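Long-range contacts in malonyl CoA-acyl carrier protein transacylase (PDB 2QC3), which transfers the malonyl group from coenzyme A to the acyl carrier protein, an early step of fatty acid biosynthesis: residues 34-42 and 107-115; 137-146 and 178-186. One frame throughout, in Å; residues are numbered along the deposited sequence.

Contact 1 of 2, residues 34-42 and 107-115; sequences WSKAADLDL and ADDAVALAA
W34 lies across V111 at about a right angle and makes the largest single contribution to the meeting between helix 27-37 and the start of helix 107-125. Its CB touches V111 CG1 at 4.0 Å. With chi1 at -63°, CG stands beside the backbone N and the indole reaches along the second helix toward its first turn. V111 CG2 sits over one face, nearest CG, CD2 and CE3 and 4.2 Å from the centroid of the five-membered ring, a CH-pi contact offset toward the rim; A107 O lies over the same face. CD1 and NE1 follow the backbone of D108, CD1 coming within 3.4 Å of D108 CA, and on the six-membered ring CZ2 meets A107 CB at 3.5 Å. Around this ring L69 and L70 of helix 57-77 add apolar cover, so the large flat indole fills the space among three helices of the larger alpha/beta part of the acyltransferase fold. Nearer the end of helix 27-37 small residues let the backbones close in. A37 O is 3.1 Å from A112 CB, and A38 CB presses on A115 CB at 3.4 Å, tighter than an ordinary van der Waals contact. D39 takes a positive phi in a Schellman motif that ends the helix and sends the chain back, bringing L42 CD1 tip to tip with V111 CG1 at 3.7 Å. V111 thus gives one methyl to the indole and the other to A38 and L42, which suits a branched beta carbon. L42 N donates to S35 OG, a hydroxyl also bonded to I31 O, pinning the returning chain.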
loop_
_atom_site.group_PDB
_atom_site.type_symbol
_atom_site.label_atom_id
_atom_site.label_comp_id
_atom_site.label_asym_id
_atom_site.label_seq_id
_atom_site.Cartn_x
_atom_site.Cartn_y
_atom_site.Cartn_z
ATOM N N TRP A 34 -18.943 -3.601 -2.042
ATOM C CA TRP A 34 -17.580 -4.085 -1.844
ATOM C C TRP A 34 -17.518 -5.176 -0.782
ATOM O O TRP A 34 -16.666 -6.070 -0.849
ATOM C CB TRP A 34 -16.654 -2.920 -1.469
ATOM C CG TRP A 34 -16.541 -1.890 -2.561
ATOM C CD1 TRP A 34 -16.920 -2.038 -3.862
ATOM C CD2 TRP A 34 -15.999 -0.565 -2.450
ATOM N NE1 TRP A 34 -16.650 -0.893 -4.570
ATOM C CE2 TRP A 34 -16.082 0.027 -3.730
ATOM C CE3 TRP A 34 -15.447 0.175 -1.397
ATOM C CZ2 TRP A 34 -15.639 1.330 -3.987
ATOM C CZ3 TRP A 34 -15.002 1.476 -1.654
ATOM C CH2 TRP A 34 -15.100 2.036 -2.941
ATOM N N SER A 35 -18.416 -5.102 0.196
ATOM C CA SER A 35 -18.469 -6.103 1.253
ATOM C C SER A 35 -18.873 -7.433 0.635
ATOM O O SER A 35 -18.480 -8.498 1.107
ATOM C CB SER A 35 -19.495 -5.713 2.319
ATOM O OG SER A 35 -19.007 -4.678 3.146
ATOM N N LYS A 36 -19.668 -7.353 -0.425
ATOM C CA LYS A 36 -20.140 -8.535 -1.126
ATOM C C LYS A 36 -19.020 -9.125 -1.970
ATOM O O LYS A 36 -18.771 -10.327 -1.929
ATOM C CB LYS A 36 -21.323 -8.170 -2.022
ATOM C CG LYS A 36 -22.002 -9.356 -2.685
ATOM C CD LYS A 36 -23.201 -8.893 -3.499
ATOM C CE LYS A 36 -23.897 -10.051 -4.187
ATOM N NZ LYS A 36 -25.062 -9.581 -5.000
ATOM N N ALA A 37 -18.347 -8.266 -2.732
ATOM C CA ALA A 37 -17.248 -8.686 -3.599
ATOM C C ALA A 37 -16.110 -9.325 -2.811
ATOM O O ALA A 37 -15.472 -10.262 -3.282
ATOM C CB ALA A 37 -16.721 -7.485 -4.393
ATOM N N ALA A 38 -15.862 -8.807 -1.611
ATOM C CA ALA A 38 -14.799 -9.313 -0.749
ATOM C C ALA A 38 -15.346 -10.269 0.309
ATOM O O ALA A 38 -14.595 -10.768 1.152
ATOM C CB ALA A 38 -14.089 -8.152 -0.071
ATOM N N ASP A 39 -16.653 -10.515 0.263
ATOM C CA ASP A 39 -17.303 -11.409 1.218
ATOM C C ASP A 39 -16.852 -11.071 2.634
ATOM O O ASP A 39 -16.486 -11.947 3.413
ATOM C CB ASP A 39 -16.965 -12.867 0.887
ATOM C CG ASP A 39 -17.633 -13.847 1.829
ATOM O OD1 ASP A 39 -18.867 -13.750 2.005
ATOM O OD2 ASP A 39 -16.929 -14.713 2.389
ATOM N N LEU A 40 -16.893 -9.785 2.957
ATOM C CA LEU A 40 -16.472 -9.304 4.260
ATOM C C LEU A 40 -17.357 -8.125 4.663
ATOM O O LEU A 40 -17.655 -7.260 3.844
ATOM C CB LEU A 40 -15.012 -8.851 4.169
ATOM C CG LEU A 40 -14.002 -9.181 5.270
ATOM C CD1 LEU A 40 -13.918 -10.688 5.475
ATOM C CD2 LEU A 40 -12.636 -8.626 4.863
ATOM N N ASP A 41 -17.779 -8.090 5.922
ATOM C CA ASP A 41 -18.620 -7.000 6.408
ATOM C C ASP A 41 -17.725 -5.789 6.634
ATOM O O ASP A 41 -17.439 -5.427 7.773
ATOM C CB ASP A 41 -19.295 -7.391 7.724
ATOM C CG ASP A 41 -20.464 -6.483 8.081
ATOM O OD1 ASP A 41 -20.350 -5.249 7.915
ATOM O OD2 ASP A 41 -21.500 -7.007 8.544
ATOM N N LEU A 42 -17.280 -5.171 5.546
ATOM C CA LEU A 42 -16.403 -4.008 5.629
ATOM C C LEU A 42 -17.011 -2.870 6.444
ATOM O O LEU A 42 -16.293 -2.115 7.095
ATOM C CB LEU A 42 -16.056 -3.510 4.223
ATOM C CG LEU A 42 -15.293 -4.500 3.334
ATOM C CD1 LEU A 42 -15.084 -3.898 1.957
ATOM C CD2 LEU A 42 -13.958 -4.842 3.979
ATOM N N ALA A 107 -13.223 -0.585 -8.896
ATOM C CA ALA A 107 -13.130 -0.492 -7.441
ATOM C C ALA A 107 -13.634 -1.741 -6.715
ATOM O O ALA A 107 -13.013 -2.202 -5.756
ATOM C CB ALA A 107 -13.891 0.739 -6.938
ATOM N N ASP A 108 -14.760 -2.282 -7.165
ATOM C CA ASP A 108 -15.304 -3.472 -6.529
ATOM C C ASP A 108 -14.340 -4.643 -6.699
ATOM O O ASP A 108 -14.123 -5.411 -5.763
ATOM C CB ASP A 108 -16.692 -3.800 -7.097
ATOM C CG ASP A 108 -16.663 -4.178 -8.566
ATOM O OD1 ASP A 108 -15.831 -3.637 -9.323
ATOM O OD2 ASP A 108 -17.499 -5.014 -8.965
ATOM N N ASP A 109 -13.742 -4.768 -7.882
ATOM C CA ASP A 109 -12.791 -5.845 -8.120
ATOM C C ASP A 109 -11.508 -5.602 -7.329
ATOM O O ASP A 109 -10.868 -6.546 -6.866
ATOM C CB ASP A 109 -12.465 -5.972 -9.613
ATOM C CG ASP A 109 -13.619 -6.558 -10.417
ATOM O OD1 ASP A 109 -14.370 -7.393 -9.866
ATOM O OD2 ASP A 109 -13.768 -6.194 -11.602
ATOM N N ALA A 110 -11.134 -4.336 -7.171
ATOM C CA ALA A 110 -9.927 -3.995 -6.420
ATOM C C ALA A 110 -10.063 -4.451 -4.966
ATOM O O ALA A 110 -9.156 -5.075 -4.411
ATOM C CB ALA A 110 -9.674 -2.483 -6.477
ATOM N N VAL A 111 -11.197 -4.135 -4.349
ATOM C CA VAL A 111 -11.413 -4.524 -2.962
ATOM C C VAL A 111 -11.438 -6.040 -2.793
ATOM O O VAL A 111 -10.833 -6.568 -1.864
ATOM C CB VAL A 111 -12.711 -3.923 -2.410
ATOM C CG1 VAL A 111 -12.979 -4.457 -1.009
ATOM C CG2 VAL A 111 -12.591 -2.396 -2.377
ATOM N N ALA A 112 -12.129 -6.733 -3.694
ATOM C CA ALA A 112 -12.208 -8.192 -3.638
ATOM C C ALA A 112 -10.826 -8.815 -3.861
ATOM O O ALA A 112 -10.492 -9.829 -3.251
ATOM C CB ALA A 112 -13.184 -8.709 -4.688
ATOM N N LEU A 113 -10.035 -8.209 -4.748
ATOM C CA LEU A 113 -8.694 -8.703 -5.040
ATOM C C LEU A 113 -7.825 -8.484 -3.809
ATOM O O LEU A 113 -6.964 -9.294 -3.470
ATOM C CB LEU A 113 -8.093 -7.953 -6.232
ATOM C CG LEU A 113 -6.677 -8.397 -6.612
ATOM C CD1 LEU A 113 -6.707 -9.873 -7.026
ATOM C CD2 LEU A 113 -6.137 -7.520 -7.740
ATOM N N ALA A 114 -8.057 -7.365 -3.144
ATOM C CA ALA A 114 -7.322 -7.047 -1.944
ATOM C C ALA A 114 -7.693 -8.069 -0.844
ATOM O O ALA A 114 -6.828 -8.542 -0.101
ATOM C CB ALA A 114 -7.655 -5.612 -1.513
ATOM N N ALA A 115 -8.972 -8.417 -0.746
ATOM C CA ALA A 115 -9.417 -9.387 0.253
ATOM C C ALA A 115 -8.764 -10.752 0.007
ATOM O O ALA A 115 -8.434 -11.474 0.949
ATOM C CB ALA A 115 -10.938 -9.515 0.216
#

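Contact 2 of 2, residues 137-146 and 178-186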
loop_
_atom_site.group_PDB
_atom_site.type_symbol
_atom_site.label_atom_id
_atom_site.label_comp_id
_atom_site.label_asym_id
_atom_site.label_seq_id
_atom_site.Cartn_x
_atom_site.Cartn_y
_atom_site.Cartn_z
ATOM N N GLY A 137 17.870 4.394 10.518
ATOM C CA GLY A 137 19.206 4.904 10.762
ATOM C C GLY A 137 20.293 3.874 10.509
ATOM O O GLY A 137 20.063 2.856 9.843
ATOM N N GLY A 138 21.476 4.137 11.054
ATOM C CA GLY A 138 22.597 3.238 10.873
ATOM C C GLY A 138 23.238 3.475 9.521
ATOM O O GLY A 138 22.684 4.194 8.688
ATOM N N ASP A 139 24.410 2.892 9.304
ATOM C CA ASP A 139 25.098 3.042 8.031
ATOM C C ASP A 139 24.402 2.101 7.056
ATOM O O ASP A 139 24.374 0.887 7.266
ATOM C CB ASP A 139 26.572 2.669 8.173
ATOM C CG ASP A 139 27.331 2.820 6.874
ATOM O OD1 ASP A 139 27.244 1.911 6.021
ATOM O OD2 ASP A 139 28.004 3.857 6.701
ATOM N N GLU A 140 23.837 2.669 5.996
ATOM C CA GLU A 140 23.099 1.891 5.012
ATOM C C GLU A 140 23.783 0.601 4.579
ATOM O O GLU A 140 23.196 -0.474 4.664
ATOM C CB GLU A 140 22.792 2.741 3.778
ATOM C CG GLU A 140 21.860 2.046 2.809
ATOM C CD GLU A 140 21.552 2.886 1.595
ATOM O OE1 GLU A 140 22.443 3.058 0.734
ATOM O OE2 GLU A 140 20.412 3.378 1.509
ATOM N N THR A 141 25.019 0.712 4.109
ATOM C CA THR A 141 25.759 -0.457 3.661
ATOM C C THR A 141 25.846 -1.498 4.769
ATOM O O THR A 141 25.545 -2.670 4.552
ATOM C CB THR A 141 27.177 -0.063 3.181
ATOM O OG1 THR A 141 27.067 0.723 1.987
ATOM C CG2 THR A 141 28.017 -1.302 2.889
ATOM N N GLU A 142 26.241 -1.069 5.958
ATOM C CA GLU A 142 26.344 -1.988 7.084
ATOM C C GLU A 142 25.005 -2.644 7.442
ATOM O O GLU A 142 24.951 -3.839 7.720
ATOM C CB GLU A 142 26.909 -1.260 8.300
ATOM C CG GLU A 142 28.312 -0.715 8.070
ATOM C CD GLU A 142 29.272 -1.778 7.563
ATOM O OE1 GLU A 142 29.380 -2.842 8.215
ATOM O OE2 GLU A 142 29.921 -1.555 6.515
ATOM N N VAL A 143 23.927 -1.869 7.439
ATOM C CA VAL A 143 22.614 -2.422 7.749
ATOM C C VAL A 143 22.217 -3.460 6.694
ATOM O O VAL A 143 21.908 -4.603 7.028
ATOM C CB VAL A 143 21.531 -1.315 7.817
ATOM C CG1 VAL A 143 20.140 -1.928 7.789
ATOM C CG2 VAL A 143 21.698 -0.511 9.098
ATOM N N LEU A 144 22.248 -3.070 5.424
ATOM C CA LEU A 144 21.872 -3.989 4.357
ATOM C C LEU A 144 22.740 -5.237 4.398
ATOM O O LEU A 144 22.226 -6.350 4.368
ATOM C CB LEU A 144 21.952 -3.291 2.996
ATOM C CG LEU A 144 20.809 -2.278 2.819
ATOM C CD1 LEU A 144 20.940 -1.521 1.518
ATOM C CD2 LEU A 144 19.483 -3.021 2.860
ATOM N N SER A 145 24.049 -5.044 4.500
ATOM C CA SER A 145 24.994 -6.151 4.586
ATOM C C SER A 145 24.633 -7.074 5.747
ATOM O O SER A 145 24.639 -8.297 5.610
ATOM C CB SER A 145 26.406 -5.607 4.791
ATOM O OG SER A 145 27.300 -6.634 5.167
ATOM N N ARG A 146 24.314 -6.488 6.895
ATOM C CA ARG A 146 23.954 -7.298 8.042
ATOM C C ARG A 146 22.702 -8.115 7.739
ATOM O O ARG A 146 22.615 -9.276 8.123
ATOM C CB ARG A 146 23.724 -6.422 9.277
ATOM C CG ARG A 146 23.400 -7.219 10.543
ATOM C CD ARG A 146 24.475 -8.269 10.820
ATOM N NE ARG A 146 24.184 -9.078 12.001
ATOM C CZ ARG A 146 24.874 -10.161 12.354
ATOM N NH1 ARG A 146 25.898 -10.571 11.614
ATOM N NH2 ARG A 146 24.550 -10.828 13.453
ATOM N N ASP A 178 21.707 -7.673 18.150
ATOM C CA ASP A 178 22.946 -6.977 17.828
ATOM C C ASP A 178 22.759 -6.048 16.640
ATOM O O ASP A 178 23.272 -6.300 15.553
ATOM C CB ASP A 178 24.057 -7.987 17.520
ATOM C CG ASP A 178 24.580 -8.675 18.764
ATOM O OD1 ASP A 178 23.822 -9.455 19.387
ATOM O OD2 ASP A 178 25.754 -8.427 19.122
ATOM N N PRO A 179 22.021 -4.952 16.833
ATOM C CA PRO A 179 21.806 -4.030 15.720
ATOM C C PRO A 179 23.052 -3.291 15.247
ATOM O O PRO A 179 23.965 -3.018 16.024
ATOM C CB PRO A 179 20.733 -3.085 16.259
ATOM C CG PRO A 179 21.010 -3.065 17.735
ATOM C CD PRO A 179 21.295 -4.514 18.040
ATOM N N PRO A 180 23.121 -2.999 13.942
ATOM C CA PRO A 180 24.280 -2.275 13.418
ATOM C C PRO A 180 24.333 -0.913 14.119
ATOM O O PRO A 180 23.298 -0.346 14.461
ATOM C CB PRO A 180 23.964 -2.151 11.930
ATOM C CG PRO A 180 23.181 -3.409 11.654
ATOM C CD PRO A 180 22.259 -3.489 12.851
ATOM N N ALA A 181 25.536 -0.400 14.336
ATOM C CA ALA A 181 25.717 0.883 15.006
ATOM C C ALA A 181 24.745 1.961 14.534
ATOM O O ALA A 181 24.571 2.172 13.332
ATOM C CB ALA A 181 27.153 1.367 14.817
ATOM N N LYS A 182 24.113 2.628 15.496
ATOM C CA LYS A 182 23.174 3.717 15.233
ATOM C C LYS A 182 21.821 3.330 14.643
ATOM O O LYS A 182 20.925 4.173 14.544
ATOM C CB LYS A 182 23.829 4.760 14.326
ATOM C CG LYS A 182 24.891 5.617 15.002
ATOM C CD LYS A 182 25.473 6.631 14.018
ATOM C CE LYS A 182 26.248 7.743 14.720
ATOM N NZ LYS A 182 27.433 7.255 15.480
ATOM N N ALA A 183 21.670 2.069 14.249
ATOM C CA ALA A 183 20.414 1.606 13.665
ATOM C C ALA A 183 19.421 1.159 14.732
ATOM O O ALA A 183 19.766 0.419 15.649
ATOM C CB ALA A 183 20.681 0.461 12.687
ATOM N N ARG A 184 18.184 1.621 14.600
ATOM C CA ARG A 184 17.117 1.268 15.525
ATOM C C ARG A 184 16.301 0.164 14.871
ATOM O O ARG A 184 15.882 0.296 13.728
ATOM C CB ARG A 184 16.208 2.473 15.781
ATOM C CG ARG A 184 16.756 3.503 16.744
ATOM C CD ARG A 184 16.153 4.865 16.443
ATOM N NE ARG A 184 14.718 4.786 16.189
ATOM C CZ ARG A 184 14.059 5.596 15.363
ATOM N NH1 ARG A 184 14.705 6.552 14.706
ATOM N NH2 ARG A 184 12.753 5.448 15.191
ATOM N N VAL A 185 16.077 -0.917 15.601
ATOM C CA VAL A 185 15.312 -2.034 15.083
ATOM C C VAL A 185 14.017 -2.162 15.858
ATOM O O VAL A 185 14.029 -2.286 17.082
ATOM C CB VAL A 185 16.097 -3.351 15.210
ATOM C CG1 VAL A 185 15.241 -4.517 14.707
ATOM C CG2 VAL A 185 17.398 -3.254 14.416
ATOM N N ARG A 186 12.899 -2.123 15.144
ATOM C CA ARG A 186 11.595 -2.248 15.774
ATOM C C ARG A 186 10.731 -3.276 15.055
ATOM O O ARG A 186 10.377 -3.097 13.888
ATOM C CB ARG A 186 10.867 -0.900 15.785
ATOM C CG ARG A 186 10.558 -0.351 14.403
ATOM C CD ARG A 186 9.677 0.892 14.488
ATOM N NE ARG A 186 8.397 0.600 15.127
ATOM C CZ ARG A 186 7.219 0.677 14.513
ATOM N NH1 ARG A 186 7.153 1.045 13.241
ATOM N NH2 ARG A 186 6.108 0.369 15.170
HETATM O O HOH W 1 25.397 0.939 11.107
HETATM O O HOH W 2 22.694 -8.735 14.450
#
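R146 and P180 cross at about a right angle, and the flat guanidinium of R146 is carried away from the proline, with a water in its plane, at its edge. NE donates to this water (2.9 Å), which in turn donates to D178 O, bridging the helix to the chain leaving helix 169-177; at another corner NH1 is hydrogen-bonded to Q149. Contact 2 belongs to the smaller, ferredoxin-like subdomain, in which helices 140-149 and 169-177 pack on a sheet that includes strands 130-136 and 184-187. It joins the start of the first helix to the turn that leads into the edge strand 184-187. The aliphatic base of R146 rests on the proline: CB lies 3.9 Å from P180 CG, and CG, anti to the backbone N (chi1 -177°), touches the same P180 atom at 4.0 Å. One turn earlier, V143 CG2 touches both P180 CB and A183 CB, and V135 of strand 130-136 touches both V143 and A183. P180 suits its place as a rigid apolar ring that also opens a type II turn, closed by A183 N donating to P180 O; K182 takes the positive phi of this turn, 72°. Against the turn lies G138, whose own phi is positive, at 80°, and whose missing side chain leaves room for A183 CB. G138 CA makes a CA-H...O contact with A181 O at 3.3 Å. D139, the N-cap of the helix, accepts from E142 N at OD1 (3.1 Å), using the lone pair turned away from its other oxygen. The D139 backbone N donates to a second water (2.8 Å), which passes the bond on to A181 O at 2.7 Å.

Overall arrangement
From the N terminus, the chain runs through strand 2-7 and enters contact 1 in the last turn of helix 27-37; the contact closes when helix 107-125 returns after 64 residues. That excursion includes helix 57-77, strand 86-90 of the parallel sheet and S92, an active-site residue by similarity. Strand 130-136 then leads into contact 2, whose shorter loop of 31 residues holds strands 153-159 and 162-166 and helix 169-177. The two loops follow in series, neither nesting nor crossing. Contact 1 ties helices of the larger subdomain, contact 2 a helix to the edge of the mixed sheet; on opposite sides of the chain's centre, their centres lie 39 Å apart.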